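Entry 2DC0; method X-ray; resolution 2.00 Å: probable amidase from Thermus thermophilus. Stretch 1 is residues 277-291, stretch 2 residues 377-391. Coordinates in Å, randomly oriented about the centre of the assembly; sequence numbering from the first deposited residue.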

# COMPACT_ATOMS: atom_id res chain seq x y z
N PRO A 277 13.58 -7.26 5.83
CA PRO A 277 14.75 -6.45 5.48
C PRO A 277 14.50 -4.95 5.47
O PRO A 277 15.14 -4.20 6.20
CB PRO A 277 15.12 -6.97 4.08
CG PRO A 277 14.65 -8.40 4.12
CD PRO A 277 13.31 -8.27 4.80
N LEU A 278 13.57 -4.52 4.63
CA LEU A 278 13.23 -3.11 4.52
C LEU A 278 14.48 -2.26 4.35
O LEU A 278 14.61 -1.20 4.98
CB LEU A 278 12.46 -2.66 5.76
CG LEU A 278 11.13 -3.38 6.02
CD1 LEU A 278 10.47 -2.84 7.29
CD2 LEU A 278 10.21 -3.18 4.82
N GLU A 279 15.41 -2.71 3.51
CA GLU A 279 16.63 -1.95 3.31
C GLU A 279 16.33 -0.58 2.71
O GLU A 279 15.55 -0.46 1.77
CB GLU A 279 17.59 -2.72 2.40
CG GLU A 279 17.90 -4.12 2.92
CD GLU A 279 19.07 -4.76 2.21
OE1 GLU A 279 19.05 -4.83 0.96
OE2 GLU A 279 20.01 -5.21 2.91
N GLY A 280 16.96 0.44 3.28
CA GLY A 280 16.78 1.80 2.82
C GLY A 280 15.48 2.46 3.24
O GLY A 280 15.18 3.57 2.81
N VAL A 281 14.70 1.79 4.08
CA VAL A 281 13.41 2.34 4.50
C VAL A 281 13.52 3.67 5.22
O VAL A 281 12.64 4.53 5.10
CB VAL A 281 12.63 1.33 5.39
CG1 VAL A 281 13.30 1.18 6.75
CG2 VAL A 281 11.18 1.78 5.54
N TYR A 282 14.59 3.84 5.99
CA TYR A 282 14.81 5.09 6.71
C TYR A 282 14.87 6.27 5.73
O TYR A 282 14.16 7.27 5.90
CB TYR A 282 16.11 5.00 7.50
CG TYR A 282 16.45 6.26 8.23
CD1 TYR A 282 15.74 6.66 9.36
CD2 TYR A 282 17.50 7.08 7.79
CE1 TYR A 282 16.06 7.82 10.03
CE2 TYR A 282 17.82 8.25 8.45
CZ TYR A 282 17.10 8.61 9.58
OH TYR A 282 17.44 9.76 10.26
N GLU A 283 15.72 6.15 4.71
CA GLU A 283 15.88 7.20 3.69
C GLU A 283 14.58 7.46 2.92
O GLU A 283 14.22 8.60 2.68
CB GLU A 283 16.97 6.83 2.68
CG GLU A 283 18.33 6.45 3.24
CD GLU A 283 19.24 5.86 2.15
OE1 GLU A 283 19.61 6.59 1.20
OE2 GLU A 283 19.58 4.65 2.24
N VAL A 284 13.90 6.38 2.52
CA VAL A 284 12.65 6.49 1.77
C VAL A 284 11.64 7.32 2.56
O VAL A 284 11.06 8.28 2.05
CB VAL A 284 12.03 5.10 1.47
CG1 VAL A 284 10.65 5.26 0.84
CG2 VAL A 284 12.93 4.31 0.53
N TYR A 285 11.44 6.94 3.82
CA TYR A 285 10.51 7.62 4.70
C TYR A 285 10.88 9.10 4.84
O TYR A 285 10.05 9.99 4.67
CB TYR A 285 10.53 6.97 6.10
CG TYR A 285 9.82 7.79 7.15
CD1 TYR A 285 8.44 7.72 7.30
CD2 TYR A 285 10.52 8.72 7.92
CE1 TYR A 285 7.77 8.56 8.20
CE2 TYR A 285 9.87 9.57 8.81
CZ TYR A 285 8.49 9.49 8.94
OH TYR A 285 7.83 10.37 9.76
N THR A 286 12.14 9.34 5.16
CA THR A 286 12.63 10.70 5.35
C THR A 286 12.37 11.61 4.15
O THR A 286 11.82 12.70 4.31
CB THR A 286 14.13 10.68 5.67
OG1 THR A 286 14.33 9.94 6.88
CG2 THR A 286 14.66 12.10 5.86
N ARG A 287 12.76 11.17 2.96
CA ARG A 287 12.56 11.99 1.77
C ARG A 287 11.08 12.21 1.46
O ARG A 287 10.67 13.33 1.16
CB ARG A 287 13.25 11.35 0.56
CG ARG A 287 14.73 11.13 0.78
CD ARG A 287 15.46 10.76 -0.51
NE ARG A 287 16.89 10.59 -0.26
CZ ARG A 287 17.82 10.67 -1.20
NH1 ARG A 287 17.49 10.92 -2.46
NH2 ARG A 287 19.10 10.50 -0.89
N LEU A 288 10.29 11.15 1.55
CA LEU A 288 8.87 11.26 1.26
C LEU A 288 8.17 12.25 2.19
O LEU A 288 7.45 13.14 1.74
CB LEU A 288 8.22 9.88 1.35
CG LEU A 288 6.84 9.76 0.69
CD1 LEU A 288 6.50 8.31 0.39
CD2 LEU A 288 5.81 10.39 1.61
N VAL A 289 8.39 12.10 3.50
CA VAL A 289 7.77 12.97 4.49
C VAL A 289 8.28 14.41 4.43
O VAL A 289 7.48 15.35 4.43
CB VAL A 289 7.98 12.39 5.92
CG1 VAL A 289 7.61 13.44 6.98
CG2 VAL A 289 7.09 11.15 6.11
N ARG A 290 9.59 14.60 4.37
CA ARG A 290 10.14 15.96 4.31
C ARG A 290 9.66 16.70 3.07
O ARG A 290 9.40 17.90 3.12
CB ARG A 290 11.66 15.93 4.35
CG ARG A 290 12.20 15.52 5.71
CD ARG A 290 13.71 15.54 5.75
NE ARG A 290 14.21 15.30 7.10
CZ ARG A 290 15.50 15.12 7.39
NH1 ARG A 290 16.40 15.15 6.42
NH2 ARG A 290 15.87 14.92 8.65
N TYR A 291 9.54 15.98 1.95
CA TYR A 291 9.08 16.60 0.71
C TYR A 291 7.66 17.12 0.90
O TYR A 291 7.38 18.28 0.59
CB TYR A 291 9.08 15.60 -0.45
CG TYR A 291 8.59 16.21 -1.75
CD1 TYR A 291 9.46 16.90 -2.60
CD2 TYR A 291 7.25 16.12 -2.12
CE1 TYR A 291 9.01 17.49 -3.78
CE2 TYR A 291 6.78 16.71 -3.30
CZ TYR A 291 7.67 17.40 -4.12
OH TYR A 291 7.22 17.99 -5.27
N HIS A 377 20.59 10.05 17.25
CA HIS A 377 19.32 9.91 17.97
C HIS A 377 18.12 9.65 17.07
O HIS A 377 17.36 8.70 17.29
CB HIS A 377 19.07 11.17 18.81
CG HIS A 377 17.81 11.12 19.63
ND1 HIS A 377 16.55 11.18 19.08
CD2 HIS A 377 17.63 11.05 20.97
CE1 HIS A 377 15.65 11.14 20.04
NE2 HIS A 377 16.27 11.06 21.20
N ARG A 378 17.93 10.48 16.05
CA ARG A 378 16.80 10.32 15.15
C ARG A 378 16.71 8.94 14.51
O ARG A 378 15.69 8.27 14.62
CB ARG A 378 16.83 11.39 14.04
CG ARG A 378 15.68 11.25 13.03
CD ARG A 378 15.52 12.49 12.16
NE ARG A 378 14.35 12.40 11.30
CZ ARG A 378 14.32 11.79 10.11
NH1 ARG A 378 15.41 11.22 9.63
NH2 ARG A 378 13.20 11.75 9.41
N GLU A 379 17.79 8.51 13.86
CA GLU A 379 17.78 7.22 13.20
C GLU A 379 17.61 6.06 14.19
O GLU A 379 16.98 5.06 13.87
CB GLU A 379 19.06 7.03 12.36
CG GLU A 379 19.10 5.71 11.59
CD GLU A 379 20.10 5.72 10.43
OE1 GLU A 379 21.21 6.26 10.61
OE2 GLU A 379 19.77 5.18 9.36
N ALA A 380 18.17 6.20 15.39
CA ALA A 380 18.03 5.14 16.38
C ALA A 380 16.58 5.02 16.89
O ALA A 380 16.07 3.91 17.05
CB ALA A 380 18.97 5.39 17.56
N PHE A 381 15.93 6.16 17.11
CA PHE A 381 14.56 6.19 17.65
C PHE A 381 13.39 6.31 16.69
O PHE A 381 12.24 6.33 17.12
CB PHE A 381 14.44 7.33 18.66
CG PHE A 381 15.12 7.07 19.96
CD1 PHE A 381 14.52 6.25 20.92
CD2 PHE A 381 16.35 7.64 20.25
CE1 PHE A 381 15.14 6.02 22.14
CE2 PHE A 381 16.98 7.42 21.46
CZ PHE A 381 16.37 6.60 22.42
N ILE A 382 13.61 6.46 15.40
CA ILE A 382 12.53 6.49 14.43
C ILE A 382 12.51 5.26 13.52
O ILE A 382 11.46 4.86 13.02
CB ILE A 382 12.62 7.79 13.57
CG1 ILE A 382 11.23 8.19 13.07
CG2 ILE A 382 13.57 7.59 12.40
CD1 ILE A 382 10.31 8.68 14.15
N THR A 383 13.67 4.63 13.34
CA THR A 383 13.77 3.46 12.48
C THR A 383 12.86 2.30 12.86
O THR A 383 12.33 1.61 11.98
CB THR A 383 15.22 2.93 12.43
OG1 THR A 383 16.10 3.97 11.98
CG2 THR A 383 15.33 1.76 11.46
N LEU A 384 12.64 2.04 14.17
CA LEU A 384 11.79 0.95 14.65
C LEU A 384 10.30 1.16 14.39
O LEU A 384 9.55 0.20 14.20
CB LEU A 384 12.00 0.74 16.15
CG LEU A 384 13.42 0.34 16.55
CD1 LEU A 384 13.51 0.24 18.06
CD2 LEU A 384 13.79 -0.98 15.89
N THR A 385 9.87 2.41 14.37
CA THR A 385 8.46 2.71 14.17
C THR A 385 8.02 3.14 12.77
O THR A 385 6.94 2.76 12.31
CB THR A 385 8.01 3.80 15.15
OG1 THR A 385 8.93 4.90 15.09
CG2 THR A 385 7.99 3.25 16.58
N LEU A 386 8.86 3.90 12.08
CA LEU A 386 8.47 4.42 10.77
C LEU A 386 7.95 3.47 9.69
O LEU A 386 7.11 3.86 8.88
CB LEU A 386 9.63 5.28 10.21
CG LEU A 386 10.96 4.63 9.78
CD1 LEU A 386 10.79 3.98 8.42
CD2 LEU A 386 12.04 5.73 9.70
N PRO A 387 8.42 2.21 9.65
CA PRO A 387 7.92 1.31 8.60
C PRO A 387 6.41 1.09 8.61
O PRO A 387 5.77 1.06 7.56
CB PRO A 387 8.67 -0.00 8.88
CG PRO A 387 9.93 0.45 9.57
CD PRO A 387 9.40 1.51 10.51
N PHE A 388 5.85 0.95 9.80
CA PHE A 388 4.43 0.67 9.95
C PHE A 388 3.50 1.85 9.68
O PHE A 388 2.36 1.66 9.25
CB PHE A 388 4.24 0.05 11.33
CG PHE A 388 5.29 -0.98 11.63
CD1 PHE A 388 5.38 -2.14 10.86
CD2 PHE A 388 6.27 -0.73 12.58
CE1 PHE A 388 6.44 -3.03 11.02
CE2 PHE A 388 7.34 -1.62 12.75
CZ PHE A 388 7.43 -2.77 11.97
N SER A 389 3.99 3.07 9.91
CA SER A 389 3.20 4.25 9.63
C SER A 389 3.39 4.54 8.14
O SER A 389 2.45 4.92 7.44
CB SER A 389 3.67 5.44 10.48
OG SER A 389 5.08 5.55 10.46
N LEU A 390 4.61 4.35 7.66
CA LEU A 390 4.92 4.56 6.24
C LEU A 390 3.98 3.73 5.38
O LEU A 390 3.47 4.21 4.37
CB LEU A 390 6.37 4.15 5.93
CG LEU A 390 6.78 4.24 4.45
CD1 LEU A 390 6.83 5.70 4.01
CD2 LEU A 390 8.14 3.58 4.25
N LEU A 391 3.75 2.48 5.79
CA LEU A 391 2.89 1.57 5.04
C LEU A 391 1.43 1.51 5.49
O LEU A 391 0.64 0.76 4.93
CB LEU A 391 3.52 0.16 5.05
CG LEU A 391 4.90 0.11 4.36
CD1 LEU A 391 5.52 -1.28 4.49
CD2 LEU A 391 4.73 0.47 2.88

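Stretch 2 meets the helix 281-291 first through R378, whose CA-to-CB bond points toward that helix and whose side chain settles among Y282, Y285, T286 and R290. R378 NH1 donates to T286 OG1 at 3.2 Å, and a weak bond runs from R378 NH2 to the same OG1 at 3.3 Å, so this oxygen accepts from both nitrogens. T286 OG1 in turn donates to Y282 O at 2.8 Å, which leaves its oxygen free to accept. R378 NH1 also reaches Y282 OH at 2.6 Å, but the N-H...O angle of 123° makes this bond weak despite its short length. Both hydroxyl oxygens lie near the guanidinium plane, whereas R290 NH2 lies over one face, 3.8 Å from R378 CZ; this places two like charges close together, with no hydrogen bond between them.

E379 lies over one face of the Y282 ring. E379 CG is 4.0 Å from the centroid of the Y282 ring and only 8° off the normal, a CH-pi contact. I382 meets the same ring at its edge, with I382 CG2 3.4 Å from Y282 CE1. The tyrosine is thus held as a knob among R378, E379, I382 and L386. T383 turns its hydroxyl back to the backbone of its own stretch, in a very short bond from T383 OG1 to E379 O (2.4 Å).

From L386 onward the contact is apolar. L386 CB sits over the Y285 ring, 4.0 Å from the ring centroid, while L386 CD1 packs 3.6 Å from V281 CG2 and L386 CD2 3.8 Å from Y282 CD1. P387 CB touches L278 CD1 at 3.7 Å, extending the packing to the turn before the helix. L390 closes the contact with both methyls: L390 CD2 lies 3.8 Å from V281 CG2, and L390 CD1 approaches the edge of the Y285 ring, 4.2 Å from Y285 CD1.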